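Local coordinates for protein 6-phosphogluconate dehydrogenase NAD-binding (Dyadobacter fermentans, PDB 4GBJ) that probably acts as an NAD(P)-dependent oxidoreductase of the 6-phosphogluconate and 3-hydroxyisobutyrate dehydrogenase family, at residues E22-E26 and A27-L31; A108-H111 and E112-A116. All coordinates share one frame; numbering follows the deposited sequence.

How the contacts relate
Both contacts are helix ends in the probable NAD(P)-binding domain at the N-terminal end, which has a Rossmann-type sheet. Contact 1 comes first along the chain. It closes helix 17-26 and leads into strand 31-34. Contact 2 follows in series. It closes helix 101-113 within the beta-alpha-beta unit of strand 92-95, that helix and strand 117-124. Their centres lie 27 Å apart, and their nearest atoms are about 16 Å apart, so they do not touch. In both, a glycine with positive phi forms part of a Schellman motif and turns the chain back toward the same sheet. Each therefore marks a helix-to-strand return in this domain, away from the predicted active-site lysine.

Contact 1. Residues E22-E26 and A27-L31; sequences EILLE and AGYEL
The backbone amides of A27, G28 and Y29 fold back onto the carbonyls of the last helical turn, I23 to L25. A27 N donates to I23 O at 2.8 Å, the final bond of helical type. Beyond it the chain leaves the helix. Y29 N reaches L24 O at 3.1 Å, and G28 N reaches L25 O at 3.0 Å. A water donates to both L25 O and Y29 O. It gives L25 O a second partner and ties the helix end to the departing chain.

The side chains close over this turn. CD2 of L25 lies 3.6 Å from Y29 O and 3.9 Å from CG of L31. L25 and L31 cross at a slant, a methyl of each lying against the CG of the other. L25 CG is anti to its carbonyl carbon (chi1 -72°), and the chain beyond brings CD2 back to L31 although CB starts away from it. L44 and L47 also touch L25.

The bonds of Y29 N and G28 N make a Schellman motif, with G28 as its C-prime residue. G28 has a phi of 92°. At this angle a CB would collide with the carbonyl oxygen of A27, so a glycine fits here. The motif turns the chain from helix 17-26 into strand 31-34, as in the first beta-alpha-beta unit of a Rossmann-type domain.

Y29 presents its ring edge to L24 O, which lies in the ring plane, 3.5 Å from CD2. The same oxygen thus receives the Y29 amide and sits beside its ring. CD2 of L24 meets CD2 of Y29 at 4.3 Å, a loose apolar contact. I152 of helix 143-153 touches both residues. On the sheet side, I8 of strand 8-11 meets Y29 and L31.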
loop_
_atom_site.group_PDB
_atom_site.type_symbol
_atom_site.label_atom_id
_atom_site.label_comp_id
_atom_site.label_asym_id
_atom_site.label_seq_id
_atom_site.Cartn_x
_atom_site.Cartn_y
_atom_site.Cartn_z
ATOM N N GLU B 22 26.249 -18.044 -0.350
ATOM C CA GLU B 22 27.313 -17.536 -1.235
ATOM C C GLU B 22 27.952 -16.244 -0.668
ATOM O O GLU B 22 29.160 -16.076 -0.725
ATOM C CB GLU B 22 26.763 -17.279 -2.642
ATOM C CG GLU B 22 26.392 -18.562 -3.369
ATOM C CD GLU B 22 25.850 -18.404 -4.776
ATOM O OE1 GLU B 22 25.263 -17.341 -5.077
ATOM O OE2 GLU B 22 25.973 -19.369 -5.565
ATOM N N ILE B 23 27.145 -15.348 -0.120
ATOM C CA ILE B 23 27.674 -14.115 0.464
ATOM C C ILE B 23 28.504 -14.402 1.730
ATOM O O ILE B 23 29.511 -13.725 1.955
ATOM C CB ILE B 23 26.527 -13.123 0.751
ATOM C CG1 ILE B 23 26.064 -12.496 -0.554
ATOM C CG2 ILE B 23 26.909 -12.040 1.754
ATOM C CD1 ILE B 23 24.621 -12.123 -0.548
ATOM N N LEU B 24 28.084 -15.370 2.560
ATOM C CA LEU B 24 28.823 -15.659 3.785
ATOM C C LEU B 24 30.144 -16.327 3.441
ATOM O O LEU B 24 31.139 -16.035 4.090
ATOM C CB LEU B 24 27.969 -16.509 4.757
ATOM C CG LEU B 24 26.678 -15.845 5.237
ATOM C CD1 LEU B 24 25.904 -16.773 6.209
ATOM C CD2 LEU B 24 26.940 -14.466 5.871
ATOM N N LEU B 25 30.187 -17.127 2.373
ATOM C CA LEU B 25 31.437 -17.694 1.886
ATOM C C LEU B 25 32.361 -16.576 1.341
ATOM O O LEU B 25 33.506 -16.476 1.790
ATOM C CB LEU B 25 31.170 -18.741 0.810
ATOM C CG LEU B 25 30.585 -20.025 1.316
ATOM C CD1 LEU B 25 29.992 -20.840 0.166
ATOM C CD2 LEU B 25 31.638 -20.847 2.121
ATOM N N GLU B 26 31.845 -15.699 0.448
ATOM C CA GLU B 26 32.584 -14.537 -0.066
ATOM C C GLU B 26 33.127 -13.684 1.082
ATOM O O GLU B 26 34.235 -13.177 0.978
ATOM C CB GLU B 26 31.677 -13.622 -0.927
ATOM C CG GLU B 26 31.296 -14.109 -2.319
ATOM C CD GLU B 26 30.200 -13.308 -3.020
ATOM O OE1 GLU B 26 29.530 -12.474 -2.365
ATOM O OE2 GLU B 26 30.005 -13.529 -4.237
ATOM N N ALA B 27 32.336 -13.493 2.170
ATOM C CA ALA B 27 32.755 -12.679 3.325
ATOM C C ALA B 27 33.796 -13.374 4.294
ATOM O O ALA B 27 34.107 -12.812 5.349
ATOM C CB ALA B 27 31.536 -12.251 4.112
ATOM N N GLY B 28 34.310 -14.551 3.938
ATOM C CA GLY B 28 35.336 -15.243 4.716
ATOM C C GLY B 28 34.887 -16.241 5.765
ATOM O O GLY B 28 35.733 -16.790 6.470
ATOM N N TYR B 29 33.574 -16.518 5.875
ATOM C CA TYR B 29 33.094 -17.521 6.827
ATOM C C TYR B 29 33.185 -18.922 6.245
ATOM O O TYR B 29 32.805 -19.143 5.094
ATOM C CB TYR B 29 31.644 -17.267 7.216
ATOM C CG TYR B 29 31.418 -16.008 8.010
ATOM C CD1 TYR B 29 31.575 -15.997 9.390
ATOM C CD2 TYR B 29 30.962 -14.847 7.400
ATOM C CE1 TYR B 29 31.431 -14.824 10.126
ATOM C CE2 TYR B 29 30.787 -13.671 8.126
ATOM C CZ TYR B 29 30.990 -13.670 9.498
ATOM O OH TYR B 29 30.711 -12.558 10.268
ATOM N N GLU B 30 33.587 -19.883 7.075
ATOM C CA GLU B 30 33.639 -21.295 6.693
ATOM C C GLU B 30 32.232 -21.888 6.895
ATOM O O GLU B 30 31.662 -21.698 7.978
ATOM C CB GLU B 30 34.715 -22.006 7.540
ATOM C CG GLU B 30 34.706 -23.533 7.530
ATOM C CD GLU B 30 35.802 -24.162 8.380
ATOM O OE1 GLU B 30 36.107 -23.623 9.472
ATOM O OE2 GLU B 30 36.347 -25.206 7.959
ATOM N N LEU B 31 31.642 -22.540 5.850
ATOM C CA LEU B 31 30.306 -23.134 5.952
ATOM C C LEU B 31 30.287 -24.628 5.742
ATOM O O LEU B 31 30.857 -25.105 4.764
ATOM C CB LEU B 31 29.292 -22.565 4.918
ATOM C CG LEU B 31 28.927 -21.085 4.898
ATOM C CD1 LEU B 31 27.730 -20.871 4.040
ATOM C CD2 LEU B 31 28.633 -20.569 6.237
HETATM O O HOH W 1 34.866 -18.535 3.112
#

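Contact 2. Residues A108-H111 and E112-A116; sequences AQVH and EWYGA
The W113 indole has V110 CA over one face and Q109 OE1 at its edge. V110 CA sits 3.8 Å from the centroid of the five-membered ring, only 10° off the normal, a CH-pi contact. The Y114 ring has W113 CB over one face, offset toward the rim.

At the indole edge, W113 NE1 donates to Q109 OE1 at 2.8 Å. The bond is nearly straight, 171° at the hydrogen. It runs in the indole plane but meets the amide from above its carbonyl plane. The amide and ring planes stand 60° apart. Q109 reaches this edge by bending at chi2.

V110 extends the cover with its two methyls. CG2 touches CH2 of the six-membered ring at 3.8 Å, while CG1 lies near CE3 and CZ3. Replacing V110 by an alanine removes both methyls, and the six-membered ring would probably lose this packing, while the CA contact and the Q109 bond remain.

The backbone ends helix 101-113 with a Schellman motif, G115 being the C-prime residue. A116 N donates to H111 O at 3.0 Å; the G115 N to E112 O bond is weak. Y114 N also donates to H111 O, so two amides grip it from opposite faces of its plane. The turn sends the chain into strand 117-124, completing a beta-alpha-beta crossover.

H111 brings its CB to 4.1 Å from A116 CB. Its ring bonds through ND1 to L107 O and through NE2 to H93 ND1. Across one helical turn, a water donates to both A108 O and E112 OE1, which also has a weak bond to H117 ND1.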
loop_
_atom_site.group_PDB
_atom_site.type_symbol
_atom_site.label_atom_id
_atom_site.label_comp_id
_atom_site.label_asym_id
_atom_site.label_seq_id
_atom_site.Cartn_x
_atom_site.Cartn_y
_atom_site.Cartn_z
ATOM N N ALA B 108 12.033 -22.454 20.365
ATOM C CA ALA B 108 12.955 -21.695 21.247
ATOM C C ALA B 108 12.982 -22.256 22.618
ATOM O O ALA B 108 14.046 -22.286 23.281
ATOM C CB ALA B 108 12.551 -20.217 21.316
ATOM N N GLN B 109 11.826 -22.723 23.058
ATOM C CA GLN B 109 11.713 -23.348 24.384
ATOM C C GLN B 109 12.605 -24.627 24.413
ATOM O O GLN B 109 13.411 -24.794 25.314
ATOM C CB GLN B 109 10.219 -23.629 24.721
ATOM C CG GLN B 109 9.842 -23.202 26.151
ATOM C CD GLN B 109 10.525 -24.045 27.226
ATOM O OE1 GLN B 109 10.157 -25.215 27.457
ATOM N NE2 GLN B 109 11.496 -23.475 27.955
ATOM N N VAL B 110 12.546 -25.452 23.362
ATOM C CA VAL B 110 13.311 -26.696 23.278
ATOM C C VAL B 110 14.816 -26.394 23.240
ATOM O O VAL B 110 15.592 -27.095 23.884
ATOM C CB VAL B 110 12.873 -27.585 22.080
ATOM C CG1 VAL B 110 13.753 -28.843 21.954
ATOM C CG2 VAL B 110 11.399 -27.969 22.202
ATOM N N HIS B 111 15.225 -25.320 22.559
ATOM C CA HIS B 111 16.636 -24.930 22.507
ATOM C C HIS B 111 17.156 -24.607 23.905
ATOM O O HIS B 111 18.243 -25.023 24.245
ATOM C CB HIS B 111 16.850 -23.737 21.551
ATOM C CG HIS B 111 16.820 -24.088 20.091
ATOM N ND1 HIS B 111 15.703 -24.670 19.502
ATOM C CD2 HIS B 111 17.758 -23.884 19.129
ATOM C CE1 HIS B 111 16.005 -24.820 18.218
ATOM N NE2 HIS B 111 17.207 -24.317 17.937
ATOM N N GLU B 112 16.393 -23.861 24.699
ATOM C CA GLU B 112 16.781 -23.521 26.087
ATOM C C GLU B 112 16.916 -24.725 27.013
ATOM O O GLU B 112 17.593 -24.603 28.031
ATOM C CB GLU B 112 15.779 -22.539 26.720
ATOM C CG GLU B 112 15.775 -21.160 26.067
ATOM C CD GLU B 112 17.095 -20.397 25.968
ATOM O OE1 GLU B 112 17.186 -19.492 25.102
ATOM O OE2 GLU B 112 18.028 -20.682 26.761
ATOM N N TRP B 113 16.300 -25.876 26.690
ATOM C CA TRP B 113 16.466 -27.079 27.510
ATOM C C TRP B 113 17.907 -27.536 27.516
ATOM O O TRP B 113 18.370 -28.107 28.508
ATOM C CB TRP B 113 15.628 -28.250 26.984
ATOM C CG TRP B 113 14.149 -28.060 26.899
ATOM C CD1 TRP B 113 13.391 -27.076 27.468
ATOM C CD2 TRP B 113 13.234 -28.985 26.322
ATOM N NE1 TRP B 113 12.073 -27.230 27.100
ATOM C CE2 TRP B 113 11.939 -28.427 26.442
ATOM C CE3 TRP B 113 13.390 -30.206 25.654
ATOM C CZ2 TRP B 113 10.806 -29.050 25.917
ATOM C CZ3 TRP B 113 12.263 -30.831 25.140
ATOM C CH2 TRP B 113 10.988 -30.250 25.263
ATOM N N TYR B 114 18.592 -27.348 26.362
ATOM C CA TYR B 114 19.998 -27.742 26.172
ATOM C C TYR B 114 20.984 -26.564 26.271
ATOM O O TYR B 114 22.148 -26.735 25.928
ATOM C CB TYR B 114 20.110 -28.400 24.786
ATOM C CG TYR B 114 19.206 -29.608 24.721
ATOM C CD1 TYR B 114 19.442 -30.717 25.529
ATOM C CD2 TYR B 114 18.040 -29.590 23.969
ATOM C CE1 TYR B 114 18.531 -31.761 25.605
ATOM C CE2 TYR B 114 17.177 -30.679 23.950
ATOM C CZ TYR B 114 17.411 -31.755 24.794
ATOM O OH TYR B 114 16.566 -32.834 24.840
ATOM N N GLY B 115 20.541 -25.397 26.738
ATOM C CA GLY B 115 21.419 -24.232 26.863
ATOM C C GLY B 115 21.724 -23.542 25.536
ATOM O O GLY B 115 22.645 -22.728 25.471
ATOM N N ALA B 116 20.965 -23.851 24.473
ATOM C CA ALA B 116 21.126 -23.241 23.147
ATOM C C ALA B 116 20.139 -22.077 23.003
ATOM O O ALA B 116 19.208 -21.956 23.805
ATOM C CB ALA B 116 20.891 -24.280 22.056
HETATM O O HOH W 2 15.927 -20.225 22.665
#